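Local coordinates for glycosyl hydrolase family 61, 2 protein (Heterobasidion irregulare TC 32-1, PDB 5NNS), which cleaves crystalline and amorphous polysaccharides by copper-dependent oxidation of glycosidic bonds at the C1 carbon, using a reductant and hydrogen peroxide or oxygen, at residues G117-G122 with V202-Y207; W78-G83 with A157-N162; I82-V87 with Y215-P220. One frame throughout, in Å; residues are numbered along the deposited sequence.

Contact 1: residues G117-G122 with V202-Y207; sequences GTLTSG and VNIDIY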
ATOM      1  N   GLY A 117      23.540  -2.534   0.884  1.00 16.28           N
ATOM      2  CA  GLY A 117      24.055  -3.269  -0.260  1.00 15.88           C
ATOM      3  C   GLY A 117      23.674  -2.605  -1.566  1.00 15.63           C
ATOM      4  O   GLY A 117      23.277  -1.436  -1.606  1.00 14.83           O
ATOM      5  N   THR A 118      23.805  -3.370  -2.639  1.00 15.77           N
ATOM      6  CA  THR A 118      23.561  -2.870  -3.975  1.00 16.18           C
ATOM      7  C   THR A 118      22.170  -3.265  -4.414  1.00 16.53           C
ATOM      8  O   THR A 118      21.539  -4.123  -3.789  1.00 16.86           O
ATOM      9  CB  THR A 118      24.570  -3.448  -4.972  1.00 16.07           C
ATOM     10  OG1 THR A 118      24.443  -4.873  -4.993  1.00 16.48           O
ATOM     11  CG2 THR A 118      25.996  -3.066  -4.583  1.00 15.81           C
ATOM     12  N   LEU A 119      21.705  -2.662  -5.503  1.00 16.75           N
ATOM     13  CA  LEU A 119      20.379  -2.974  -6.046  1.00 17.11           C
ATOM     14  C   LEU A 119      20.186  -4.483  -6.248  1.00 17.29           C
ATOM     15  O   LEU A 119      19.121  -5.022  -5.947  1.00 17.41           O
ATOM     16  CB  LEU A 119      20.148  -2.252  -7.382  1.00 17.39           C
ATOM     17  CG  LEU A 119      20.118  -0.720  -7.428  1.00 17.65           C
ATOM     18  CD1 LEU A 119      20.009  -0.266  -8.879  1.00 17.83           C
ATOM     19  CD2 LEU A 119      18.971  -0.147  -6.607  1.00 17.64           C
ATOM     20  N   THR A 120      21.234  -5.152  -6.736  1.00 17.51           N
ATOM     21  CA  THR A 120      21.160  -6.564  -7.140  1.00 17.69           C
ATOM     22  C   THR A 120      21.555  -7.613  -6.090  1.00 17.65           C
ATOM     23  O   THR A 120      21.178  -8.785  -6.237  1.00 17.76           O
ATOM     24  CB  THR A 120      22.037  -6.804  -8.376  1.00 17.74           C
ATOM     25  OG1 THR A 120      23.386  -6.413  -8.084  1.00 18.20           O
ATOM     26  CG2 THR A 120      21.511  -6.008  -9.550  1.00 17.95           C
ATOM     27  N   SER A 121      22.311  -7.206  -5.064  0.50 17.41           N
ATOM     28  CA  SER A 121      22.743  -8.112  -3.984  0.50 17.28           C
ATOM     29  C   SER A 121      22.421  -7.614  -2.561  0.50 17.23           C
ATOM     30  O   SER A 121      22.838  -8.243  -1.582  0.50 17.61           O
ATOM     31  CB  SER A 121      24.250  -8.368  -4.094  0.50 17.22           C
ATOM     32  OG  SER A 121      24.990  -7.317  -3.499  0.50 17.00           O
ATOM     33  N   GLY A 122      21.637  -6.546  -2.440  1.00 16.90           N
ATOM     34  CA  GLY A 122      21.381  -5.899  -1.149  1.00 16.42           C
ATOM     35  C   GLY A 122      20.151  -6.419  -0.424  1.00 15.66           C
ATOM     36  O   GLY A 122      19.528  -7.397  -0.837  1.00 15.82           O
ATOM     37  N   VAL A 202      11.194   3.844 -10.552  1.00 10.24           N
ATOM     38  CA  VAL A 202      10.065   3.216 -11.257  1.00 10.28           C
ATOM     39  C   VAL A 202      10.492   2.579 -12.576  1.00 10.34           C
ATOM     40  O   VAL A 202      10.119   1.441 -12.852  1.00 10.42           O
ATOM     41  CB  VAL A 202       8.922   4.230 -11.517  1.00 10.20           C
ATOM     42  CG1 VAL A 202       7.797   3.610 -12.353  1.00 10.22           C
ATOM     43  CG2 VAL A 202       8.374   4.747 -10.195  1.00 10.14           C
ATOM     44  N   ASN A 203      11.233   3.330 -13.389  1.00 10.34           N
ATOM     45  CA  ASN A 203      11.750   2.857 -14.666  1.00 10.38           C
ATOM     46  C   ASN A 203      13.228   2.577 -14.471  1.00 10.60           C
ATOM     47  O   ASN A 203      14.080   3.422 -14.717  1.00 10.47           O
ATOM     48  CB  ASN A 203      11.511   3.914 -15.752  1.00 10.19           C
ATOM     49  CG  ASN A 203      11.926   3.450 -17.140  1.00 10.15           C
ATOM     50  OD1 ASN A 203      12.083   2.251 -17.401  1.00 10.03           O
ATOM     51  ND2 ASN A 203      12.079   4.404 -18.049  1.00  9.91           N
ATOM     52  N   ILE A 204      13.517   1.364 -14.021  1.00 11.19           N
ATOM     53  CA  ILE A 204      14.852   0.998 -13.563  1.00 11.40           C
ATOM     54  C   ILE A 204      15.227  -0.370 -14.101  1.00 11.66           C
ATOM     55  O   ILE A 204      14.394  -1.270 -14.183  1.00 11.54           O
ATOM     56  CB  ILE A 204      14.935   1.031 -12.012  1.00 11.59           C
ATOM     57  CG1 ILE A 204      16.378   0.820 -11.526  1.00 11.66           C
ATOM     58  CG2 ILE A 204      13.999   0.013 -11.369  1.00 11.62           C
ATOM     59  CD1 ILE A 204      16.602   1.291 -10.107  1.00 11.75           C
ATOM     60  N   ASP A 205      16.484  -0.500 -14.500  1.00 12.12           N
ATOM     61  CA  ASP A 205      17.069  -1.773 -14.867  1.00 12.54           C
ATOM     62  C   ASP A 205      18.170  -1.983 -13.849  1.00 12.66           C
ATOM     63  O   ASP A 205      19.256  -1.424 -13.986  1.00 12.82           O
ATOM     64  CB  ASP A 205      17.625  -1.704 -16.297  1.00 12.72           C
ATOM     65  CG  ASP A 205      18.407  -2.957 -16.707  1.00 12.89           C
ATOM     66  OD1 ASP A 205      18.259  -4.032 -16.079  1.00 12.89           O
ATOM     67  OD2 ASP A 205      19.169  -2.856 -17.688  1.00 13.10           O
ATOM     68  N   ILE A 206      17.876  -2.773 -12.820  1.00 13.10           N
ATOM     69  CA  ILE A 206      18.841  -3.035 -11.735  1.00 13.38           C
ATOM     70  C   ILE A 206      20.110  -3.753 -12.224  1.00 13.70           C
ATOM     71  O   ILE A 206      21.190  -3.553 -11.664  1.00 13.62           O
ATOM     72  CB  ILE A 206      18.209  -3.803 -10.536  1.00 13.45           C
ATOM     73  CG1 ILE A 206      17.771  -5.228 -10.923  1.00 13.30           C
ATOM     74  CG2 ILE A 206      17.036  -3.016  -9.954  1.00 13.49           C
ATOM     75  CD1 ILE A 206      17.252  -6.038  -9.754  1.00 13.27           C
ATOM     76  N   TYR A 207      19.974  -4.545 -13.291  1.00 14.04           N
ATOM     77  CA  TYR A 207      21.074  -5.372 -13.825  1.00 14.41           C
ATOM     78  C   TYR A 207      22.164  -4.595 -14.579  1.00 14.81           C
ATOM     79  O   TYR A 207      23.271  -5.098 -14.727  1.00 14.98           O
ATOM     80  CB  TYR A 207      20.507  -6.507 -14.687  1.00 14.22           C
ATOM     81  CG  TYR A 207      19.420  -7.242 -13.946  1.00 14.22           C
ATOM     82  CD1 TYR A 207      19.707  -7.937 -12.766  1.00 14.26           C
ATOM     83  CD2 TYR A 207      18.089  -7.194 -14.375  1.00 14.04           C
ATOM     84  CE1 TYR A 207      18.705  -8.585 -12.049  1.00 14.10           C
ATOM     85  CE2 TYR A 207      17.086  -7.842 -13.667  1.00 13.87           C
ATOM     86  CZ  TYR A 207      17.405  -8.534 -12.503  1.00 13.77           C
ATOM     87  OH  TYR A 207      16.450  -9.181 -11.771  1.00 13.78           O
TER
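Leu-119 lies against Ile-206 with its base and meets Ile-204 with its tip. Leu-119 CB is 4.0 Å from Ile-206 CB, and Ile-206 CG2 lies beside the same carbon. The leucine chain is extended at its end, with CD1 anti to CA (chi2 175°). Leu-119 therefore meets the equally extended Ile-204 tip to tip, CD1 to CD1, at 3.9 Å. The backbone O of Leu-119 takes a hydrogen bond from Trp-124 NE1, outside the contact. Thr-120 turns its methyl to the other segment. Thr-120 CG2 sits 3.3 Å from Ile-206 O. The segment 117-122 links strand 106-116 to strand 123-124, which are antiparallel neighbours in the larger sheet. The segment 202-207 belongs to the long C-terminal loop region of this AA9 domain. Asp-205 and Tyr-207 in it bind the glucan chain, and the 117-122 turn packs beside Tyr-207, consistent with its lying at the edge of that binding surface. Thr-120 CG2 approaches the ring of Tyr-207 obliquely, 4.2 Å from Tyr-207 CD1. One face of that ring is covered by Ile-206 CG1, which lies 3.5 Å above the ring plane and over its centre. The phenol OH is hydrogen-bonded to His-159 O, so the ring is fixed at its far end as well. Thr-120 OG1 has a weak hydrogen bond to Glu-210 O, another residue that binds the glucan.

Contact 2: residues W78-G83 with A157-N162; sequences WPHTIG and AIHTSN. With CU (copper (II) ion), chain E.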
ATOM      1  N   TRP A  78       5.032 -14.739  -0.590  1.00 11.52           N
ATOM      2  CA  TRP A  78       5.378 -13.743  -1.594  1.00 11.43           C
ATOM      3  C   TRP A  78       6.659 -14.156  -2.324  1.00 11.55           C
ATOM      4  O   TRP A  78       7.678 -14.425  -1.668  1.00 11.58           O
ATOM      5  CB  TRP A  78       5.528 -12.366  -0.942  1.00 11.35           C
ATOM      6  CG  TRP A  78       5.764 -11.265  -1.912  1.00 11.33           C
ATOM      7  CD1 TRP A  78       6.906 -10.560  -2.071  1.00 11.38           C
ATOM      8  CD2 TRP A  78       4.832 -10.747  -2.865  1.00 11.12           C
ATOM      9  NE1 TRP A  78       6.760  -9.638  -3.081  1.00 11.33           N
ATOM     10  CE2 TRP A  78       5.491  -9.733  -3.583  1.00 11.16           C
ATOM     11  CE3 TRP A  78       3.511 -11.060  -3.196  1.00 11.14           C
ATOM     12  CZ2 TRP A  78       4.866  -9.009  -4.607  1.00 11.17           C
ATOM     13  CZ3 TRP A  78       2.893 -10.342  -4.207  1.00 11.18           C
ATOM     14  CH2 TRP A  78       3.574  -9.334  -4.905  1.00 11.08           C
ATOM     15  N   PRO A  79       6.604 -14.238  -3.672  1.00 11.55           N
ATOM     16  CA  PRO A  79       7.746 -14.759  -4.448  1.00 11.93           C
ATOM     17  C   PRO A  79       8.854 -13.766  -4.823  1.00 12.07           C
ATOM     18  O   PRO A  79       9.894 -14.198  -5.310  1.00 12.49           O
ATOM     19  CB  PRO A  79       7.081 -15.287  -5.720  1.00 11.80           C
ATOM     20  CG  PRO A  79       5.900 -14.390  -5.897  1.00 11.77           C
ATOM     21  CD  PRO A  79       5.410 -14.064  -4.521  1.00 11.54           C
ATOM     22  N   HIS A  80       8.648 -12.468  -4.615  1.00 12.01           N
ATOM     23  CA  HIS A  80       9.621 -11.470  -5.048  1.00 12.02           C
ATOM     24  C   HIS A  80      10.334 -10.823  -3.872  1.00 12.01           C
ATOM     25  O   HIS A  80       9.764 -10.665  -2.797  1.00 12.15           O
ATOM     26  CB  HIS A  80       8.938 -10.451  -5.942  1.00 11.98           C
ATOM     27  CG  HIS A  80       8.251 -11.076  -7.109  1.00 11.92           C
ATOM     28  ND1 HIS A  80       8.889 -11.954  -7.958  1.00 12.09           N
ATOM     29  CD2 HIS A  80       6.973 -10.993  -7.543  1.00 11.90           C
ATOM     30  CE1 HIS A  80       8.036 -12.364  -8.882  1.00 12.05           C
ATOM     31  NE2 HIS A  80       6.866 -11.802  -8.648  1.00 11.90           N
ATOM     32  N   THR A  81      11.603 -10.490  -4.077  1.00 11.82           N
ATOM     33  CA  THR A  81      12.466 -10.013  -3.002  1.00 11.70           C
ATOM     34  C   THR A  81      13.125  -8.649  -3.248  1.00 11.41           C
ATOM     35  O   THR A  81      13.748  -8.114  -2.336  1.00 11.35           O
ATOM     36  CB  THR A  81      13.554 -11.059  -2.725  1.00 11.80           C
ATOM     37  OG1 THR A  81      14.192 -11.422  -3.957  1.00 11.97           O
ATOM     38  CG2 THR A  81      12.934 -12.289  -2.106  1.00 11.96           C
ATOM     39  N   ILE A  82      12.963  -8.075  -4.440  1.00 11.22           N
ATOM     40  CA  ILE A  82      13.666  -6.845  -4.820  1.00 11.27           C
ATOM     41  C   ILE A  82      12.675  -5.705  -5.088  1.00 11.08           C
ATOM     42  O   ILE A  82      11.919  -5.738  -6.058  1.00 11.19           O
ATOM     43  CB  ILE A  82      14.556  -7.073  -6.059  1.00 11.41           C
ATOM     44  CG1 ILE A  82      15.594  -8.170  -5.783  1.00 11.66           C
ATOM     45  CG2 ILE A  82      15.250  -5.781  -6.477  1.00 11.35           C
ATOM     46  CD1 ILE A  82      16.156  -8.818  -7.037  1.00 11.83           C
ATOM     47  N   GLY A  83      12.690  -4.714  -4.201  1.00 10.70           N
ATOM     48  CA  GLY A  83      11.928  -3.476  -4.348  1.00 10.62           C
ATOM     49  C   GLY A  83      11.412  -2.964  -3.008  1.00 10.35           C
ATOM     50  O   GLY A  83      11.536  -3.655  -1.994  1.00 10.15           O
ATOM     51  N   ALA A 157       7.742  -4.370  -7.048  1.00 10.18           N
ATOM     52  CA  ALA A 157       8.737  -5.347  -7.467  1.00 10.37           C
ATOM     53  C   ALA A 157       9.428  -4.849  -8.732  1.00 10.47           C
ATOM     54  O   ALA A 157       8.761  -4.578  -9.727  1.00 10.34           O
ATOM     55  CB  ALA A 157       8.087  -6.703  -7.710  1.00 10.38           C
ATOM     56  N   ILE A 158      10.757  -4.743  -8.683  1.00 10.64           N
ATOM     57  CA  ILE A 158      11.562  -4.169  -9.777  1.00 10.92           C
ATOM     58  C   ILE A 158      12.642  -5.140 -10.287  1.00 11.29           C
ATOM     59  O   ILE A 158      13.710  -4.729 -10.754  1.00 11.15           O
ATOM     60  CB  ILE A 158      12.178  -2.806  -9.362  1.00 10.90           C
ATOM     61  CG1 ILE A 158      13.116  -2.940  -8.151  1.00 10.83           C
ATOM     62  CG2 ILE A 158      11.064  -1.817  -9.059  1.00 10.85           C
ATOM     63  CD1 ILE A 158      13.830  -1.650  -7.794  1.00 10.88           C
ATOM     64  N   HIS A 159      12.324  -6.428 -10.199  1.00 11.73           N
ATOM     65  CA  HIS A 159      13.185  -7.512 -10.663  1.00 12.40           C
ATOM     66  C   HIS A 159      13.203  -7.690 -12.185  1.00 12.97           C
ATOM     67  O   HIS A 159      14.115  -8.339 -12.704  1.00 12.93           O
ATOM     68  CB  HIS A 159      12.780  -8.843 -10.005  1.00 12.39           C
ATOM     69  CG  HIS A 159      11.358  -9.231 -10.256  1.00 12.32           C
ATOM     70  ND1 HIS A 159      10.313  -8.751  -9.494  1.00 12.41           N
ATOM     71  CD2 HIS A 159      10.804 -10.035 -11.191  1.00 12.27           C
ATOM     72  CE1 HIS A 159       9.176  -9.248  -9.947  1.00 12.50           C
ATOM     73  NE2 HIS A 159       9.448 -10.034 -10.971  1.00 12.45           N
ATOM     74  N   THR A 160      12.195  -7.163 -12.887  1.00 13.61           N
ATOM     75  CA  THR A 160      12.169  -7.183 -14.360  1.00 14.40           C
ATOM     76  C   THR A 160      12.605  -5.833 -14.906  1.00 14.48           C
ATOM     77  O   THR A 160      11.980  -4.818 -14.608  1.00 14.49           O
ATOM     78  CB  THR A 160      10.766  -7.508 -14.897  1.00 14.67           C
ATOM     79  OG1 THR A 160      10.356  -8.765 -14.372  1.00 15.62           O
ATOM     80  CG2 THR A 160      10.746  -7.586 -16.421  1.00 14.78           C
ATOM     81  N   SER A 161      13.667  -5.844 -15.712  1.00 14.92           N
ATOM     82  CA  SER A 161      14.265  -4.636 -16.299  1.00 15.42           C
ATOM     83  C   SER A 161      13.257  -3.702 -16.945  1.00 15.43           C
ATOM     84  O   SER A 161      12.609  -4.071 -17.914  1.00 15.69           O
ATOM     85  CB  SER A 161      15.292  -5.025 -17.361  1.00 15.58           C
ATOM     86  OG  SER A 161      16.321  -5.790 -16.777  1.00 16.20           O
ATOM     87  N   ASN A 162      13.117  -2.506 -16.379  1.00 15.56           N
ATOM     88  CA  ASN A 162      12.278  -1.425 -16.932  1.00 15.75           C
ATOM     89  C   ASN A 162      10.758  -1.675 -16.965  1.00 15.81           C
ATOM     90  O   ASN A 162      10.035  -0.933 -17.621  1.00 15.98           O
ATOM     91  CB  ASN A 162      12.790  -0.992 -18.315  1.00 15.73           C
ATOM     92  CG  ASN A 162      14.268  -0.654 -18.305  1.00 15.82           C
ATOM     93  OD1 ASN A 162      15.095  -1.447 -18.760  1.00 15.89           O
ATOM     94  ND2 ASN A 162      14.610   0.516 -17.766  1.00 15.97           N
TER
HETATM   95 CU    CU E 303       4.899 -11.883  -9.444  1.00 20.84          CU
HETATM   96  O   HOH W   1      11.252  -8.121  -7.081  1.00 13.54           O
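The copper site of this AA9 monooxygenase brings His-80 and His-159 face against face. His-80 is a catalytic copper ligand, and its NE2 lies 2.1 Å from the copper ion. The amino N of His-1 binds the same metal, as expected for the histidine brace of this family. His-159 does not bind the metal. As in related enzymes, it probably takes part in binding oxygen, together with Gln-165. The two imidazoles form an offset stack with centroids 4.0 Å apart and planes at 20°. CE1 of His-159 stands over the centre of the His-80 ring, whereas ND1 of His-80 lies over the face of the His-159 ring, offset toward the rim. His-80 ND1 lies 3.4 Å from His-159 CE1. Pro-79 CG covers the opposite face of His-80, toward its rim.

The backbone also joins the two loops. Ile-158 N gives Ile-82 O a nearly straight hydrogen bond of 3.0 Å (171° at the hydrogen). Ala-157 CA makes a CA-H...O contact with the same oxygen. A water donates to Ile-82 O as well, at 2.7 Å, so three groups grip this oxygen. That water is also hydrogen-bonded to His-159 ND1, again at 2.7 Å. Alongside, Ile-82 CG2 packs on Ile-158 CG1 at 3.9 Å, the two side chains crossing at about a right angle.

His-159 CG sits between its backbone N and carbonyl carbon (chi1 58°), and this starts the ring toward His-80. Stack and water together probably limit the turning of the His-159 ring. This second-shell residue thus flanks a copper ligand and would be likely to steady its plane without touching the metal.

Contact 3: residues I82-V87 with Y215-P220; sequences IGPVMV and YTIPGP. With AKR (acrylic acid), chain N; NAG (2-acetamido-2-deoxy-beta-D-glucopyranose), chain C.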
ATOM      1  N   ILE A  82      12.963  -8.075  -4.440  1.00 11.22           N
ATOM      2  CA  ILE A  82      13.666  -6.845  -4.820  1.00 11.27           C
ATOM      3  C   ILE A  82      12.675  -5.705  -5.088  1.00 11.08           C
ATOM      4  O   ILE A  82      11.919  -5.738  -6.058  1.00 11.19           O
ATOM      5  CB  ILE A  82      14.556  -7.073  -6.059  1.00 11.41           C
ATOM      6  CG1 ILE A  82      15.594  -8.170  -5.783  1.00 11.66           C
ATOM      7  CG2 ILE A  82      15.250  -5.781  -6.477  1.00 11.35           C
ATOM      8  CD1 ILE A  82      16.156  -8.818  -7.037  1.00 11.83           C
ATOM      9  N   GLY A  83      12.690  -4.714  -4.201  1.00 10.70           N
ATOM     10  CA  GLY A  83      11.928  -3.476  -4.348  1.00 10.62           C
ATOM     11  C   GLY A  83      11.412  -2.964  -3.008  1.00 10.35           C
ATOM     12  O   GLY A  83      11.536  -3.655  -1.994  1.00 10.15           O
ATOM     13  N   PRO A  84      10.848  -1.742  -2.988  1.00 10.34           N
ATOM     14  CA  PRO A  84      10.382  -1.165  -1.734  1.00 10.36           C
ATOM     15  C   PRO A  84       9.010  -1.665  -1.305  1.00 10.52           C
ATOM     16  O   PRO A  84       8.245  -2.162  -2.130  1.00 10.44           O
ATOM     17  CB  PRO A  84      10.303   0.332  -2.054  1.00 10.32           C
ATOM     18  CG  PRO A  84       9.982   0.374  -3.504  1.00 10.17           C
ATOM     19  CD  PRO A  84      10.782  -0.756  -4.088  1.00 10.26           C
ATOM     20  N   VAL A  85       8.732  -1.530  -0.006  1.00 10.69           N
ATOM     21  CA  VAL A  85       7.383  -1.656   0.557  1.00 10.76           C
ATOM     22  C   VAL A  85       6.943  -0.258   0.953  1.00 10.89           C
ATOM     23  O   VAL A  85       7.738   0.490   1.514  1.00 10.73           O
ATOM     24  CB  VAL A  85       7.363  -2.535   1.828  1.00 10.74           C
ATOM     25  CG1 VAL A  85       5.947  -2.639   2.393  1.00 10.64           C
ATOM     26  CG2 VAL A  85       7.958  -3.915   1.546  1.00 10.72           C
ATOM     27  N   MET A  86       5.688   0.086   0.672  1.00 11.07           N
ATOM     28  CA  MET A  86       5.145   1.400   1.028  1.00 11.33           C
ATOM     29  C   MET A  86       3.770   1.240   1.639  1.00 11.48           C
ATOM     30  O   MET A  86       2.968   0.419   1.175  1.00 11.57           O
ATOM     31  CB  MET A  86       5.060   2.300  -0.208  1.00 11.41           C
ATOM     32  CG  MET A  86       6.418   2.676  -0.779  1.00 11.51           C
ATOM     33  SD  MET A  86       6.269   3.433  -2.403  1.00 11.86           S
ATOM     34  CE  MET A  86       5.977   1.975  -3.413  1.00 11.60           C
ATOM     35  N   VAL A  87       3.504   2.022   2.680  1.00 11.65           N
ATOM     36  CA  VAL A  87       2.194   2.065   3.316  1.00 12.00           C
ATOM     37  C   VAL A  87       1.677   3.499   3.235  1.00 12.51           C
ATOM     38  O   VAL A  87       2.337   4.433   3.684  1.00 12.38           O
ATOM     39  CB  VAL A  87       2.247   1.553   4.767  1.00 11.98           C
ATOM     40  CG1 VAL A  87       0.841   1.400   5.338  1.00 12.00           C
ATOM     41  CG2 VAL A  87       2.991   0.220   4.819  1.00 11.98           C
ATOM     42  N   TYR A 215      18.697   4.186  -3.824  1.00 13.22           N
ATOM     43  CA  TYR A 215      17.407   3.996  -4.464  1.00 12.64           C
ATOM     44  C   TYR A 215      16.415   4.982  -3.873  1.00 12.36           C
ATOM     45  O   TYR A 215      15.991   4.837  -2.728  1.00 11.97           O
ATOM     46  CB  TYR A 215      16.927   2.555  -4.288  1.00 12.52           C
ATOM     47  CG  TYR A 215      15.564   2.268  -4.886  1.00 12.30           C
ATOM     48  CD1 TYR A 215      15.429   1.903  -6.224  1.00 12.17           C
ATOM     49  CD2 TYR A 215      14.407   2.354  -4.107  1.00 12.17           C
ATOM     50  CE1 TYR A 215      14.184   1.637  -6.770  1.00 12.13           C
ATOM     51  CE2 TYR A 215      13.156   2.089  -4.641  1.00 12.10           C
ATOM     52  CZ  TYR A 215      13.046   1.732  -5.976  1.00 12.19           C
ATOM     53  OH  TYR A 215      11.801   1.472  -6.519  1.00 12.31           O
ATOM     54  N   THR A 216      16.068   5.994  -4.664  1.00 12.09           N
ATOM     55  CA  THR A 216      15.030   6.943  -4.310  1.00 11.97           C
ATOM     56  C   THR A 216      13.689   6.242  -4.462  1.00 11.75           C
ATOM     57  O   THR A 216      13.301   5.848  -5.567  1.00 11.32           O
ATOM     58  CB  THR A 216      15.105   8.192  -5.208  1.00 11.98           C
ATOM     59  OG1 THR A 216      16.377   8.816  -5.012  1.00 11.87           O
ATOM     60  CG2 THR A 216      13.980   9.199  -4.887  1.00 11.89           C
ATOM     61  N   ILE A 217      13.001   6.061  -3.343  1.00 11.73           N
ATOM     62  CA  ILE A 217      11.719   5.387  -3.353  1.00 12.00           C
ATOM     63  C   ILE A 217      10.755   6.363  -4.026  1.00 12.41           C
ATOM     64  O   ILE A 217      10.754   7.544  -3.682  1.00 12.73           O
ATOM     65  CB  ILE A 217      11.214   5.006  -1.944  1.00 11.87           C
ATOM     66  CG1 ILE A 217      12.206   4.070  -1.248  1.00 11.85           C
ATOM     67  CG2 ILE A 217       9.856   4.307  -2.049  1.00 11.85           C
ATOM     68  CD1 ILE A 217      11.995   3.943   0.248  1.00 11.90           C
ATOM     69  N   PRO A 218       9.961   5.890  -5.009  1.00 12.80           N
ATOM     70  CA  PRO A 218       8.960   6.758  -5.641  1.00 12.87           C
ATOM     71  C   PRO A 218       7.922   7.281  -4.659  1.00 12.82           C
ATOM     72  O   PRO A 218       7.706   6.683  -3.605  1.00 12.50           O
ATOM     73  CB  PRO A 218       8.274   5.825  -6.653  1.00 12.99           C
ATOM     74  CG  PRO A 218       9.252   4.733  -6.900  1.00 12.97           C
ATOM     75  CD  PRO A 218       9.969   4.540  -5.612  1.00 12.90           C
ATOM     76  N   GLY A 219       7.269   8.377  -5.030  1.00 12.93           N
ATOM     77  CA  GLY A 219       6.201   8.951  -4.226  1.00 13.10           C
ATOM     78  C   GLY A 219       6.738   9.963  -3.245  1.00 13.33           C
ATOM     79  O   GLY A 219       7.929  10.289  -3.284  1.00 13.46           O
ATOM     80  N   PRO A 220       5.871  10.465  -2.347  1.00 13.61           N
ATOM     81  CA  PRO A 220       6.258  11.552  -1.444  1.00 13.77           C
ATOM     82  C   PRO A 220       7.102  11.099  -0.252  1.00 13.89           C
ATOM     83  O   PRO A 220       7.339   9.902  -0.058  1.00 13.37           O
ATOM     84  CB  PRO A 220       4.903  12.096  -0.970  1.00 13.68           C
ATOM     85  CG  PRO A 220       4.018  10.903  -0.965  1.00 13.61           C
ATOM     86  CD  PRO A 220       4.456  10.093  -2.164  1.00 13.78           C
TER
HETATM   87  CA  AKR N 312      11.946   9.892   0.167  1.00 35.27           C
HETATM   88  CB  AKR N 312      12.545  11.070   0.069  1.00 35.16           C
HETATM   89  C   AKR N 312      10.872   9.483  -0.771  1.00 35.50           C
HETATM   90  O   AKR N 312      10.509  10.255  -1.685  1.00 36.41           O
HETATM   91  OXT AKR N 312      10.336   8.361  -0.643  1.00 33.78           O
HETATM   92  C1  NAG C 301      21.055   7.165  -7.598  1.00 19.15           C
HETATM   93  C2  NAG C 301      19.709   7.468  -8.268  1.00 19.74           C
HETATM   94  C3  NAG C 301      19.876   8.195  -9.592  1.00 20.48           C
HETATM   95  C4  NAG C 301      20.693   9.464  -9.397  1.00 21.23           C
HETATM   96  C5  NAG C 301      22.060   9.088  -8.822  1.00 21.36           C
HETATM   97  C6  NAG C 301      22.860  10.356  -8.535  1.00 21.90           C
HETATM   98  C7  NAG C 301      17.833   5.900  -7.964  1.00 19.84           C
HETATM   99  C8  NAG C 301      17.221   4.602  -8.401  1.00 19.71           C
HETATM  100  N2  NAG C 301      18.974   6.245  -8.561  1.00 19.99           N
HETATM  101  O3  NAG C 301      18.585   8.494 -10.125  1.00 20.58           O
HETATM  102  O4  NAG C 301      20.854  10.169 -10.638  1.00 21.95           O
HETATM  103  O5  NAG C 301      21.920   8.322  -7.613  1.00 20.06           O
HETATM  104  O6  NAG C 301      24.099  10.022  -7.903  1.00 23.33           O
HETATM  105  O7  NAG C 301      17.305   6.583  -7.102  1.00 19.87           O
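Thr-216 N gives O7 of an N-acetylglucosamine a nearly straight hydrogen bond of 2.8 Å (171°). The sugar belongs to the protein's own glycan, near the glycosylated Asn-214. Its acetyl carbon C8 also touches CD1 of the Tyr-215 ring. At the other end of that ring, Tyr-215 OH hydrogen-bonds to Gly-201 O and rests against Pro-84. Pro-84 CD lies 3.5 Å from Tyr-215 OH. The proline crosses the tyrosine side chain at about a right angle. Pro-84 CD is 3.7 Å from Tyr-215 CE2, in an oblique approach. An alanine in place of Tyr-215 would probably leave Gly-201 O without this partner and open a gap beside Pro-84 CD and CG.

Ile-217 brings one methyl to two partners. Ile-217 CG2 is anti to the backbone N and lies 4.0 Å from Pro-84 CB. The same Ile-217 CG2 is 3.7 Å from Met-86 SD. The methionine and isoleucine chains slide past each other in opposite directions. Met-86 SD also comes within 3.8 Å of Pro-218 O, which is hydrogen-bonded to Lys-108 NZ. On this part of the loop Ile-217, Gly-219 and Pro-220 line a pocket that holds acrylic acid, hydrogen-bonded to Gln-111 NE2.

Pro-84 just precedes strand 85-91, an inner strand of the six-stranded sheet, and Met-86 lies near its start. They bond through the backbone to Leu-156 and Glu-154 of strand 147-157, while Val-85 and Val-87 bond to strand 106-116. The loop 215-220 lies across these three strands, with Tyr-215 and Pro-218 on Leu-156 and Ile-217 on Gln-111.

Overall arrangement
Contact 3 lies nearest the middle of the fold, its centre about 10 Å from the centre of the chain, and contact 1 farthest, its centre about 21 Å from it. Contacts 1 and 3 bury mainly apolar side chains. Contact 2 is partly buried and instead joins a ring stack, water and backbone bonds beside the copper. Contacts 2 and 3 share Ile-82 and Gly-83, the approach to strand 85-91. Contacts 1 and 3 both fasten the long C-terminal loop region, and Val-202 packs on Pro-218 between them. Contact 1 reaches contact 2 through polar bonds, Asp-205 with Ser-161 among them. The glucan-binding residues of contact 1 are thereby tied to the copper-site loop.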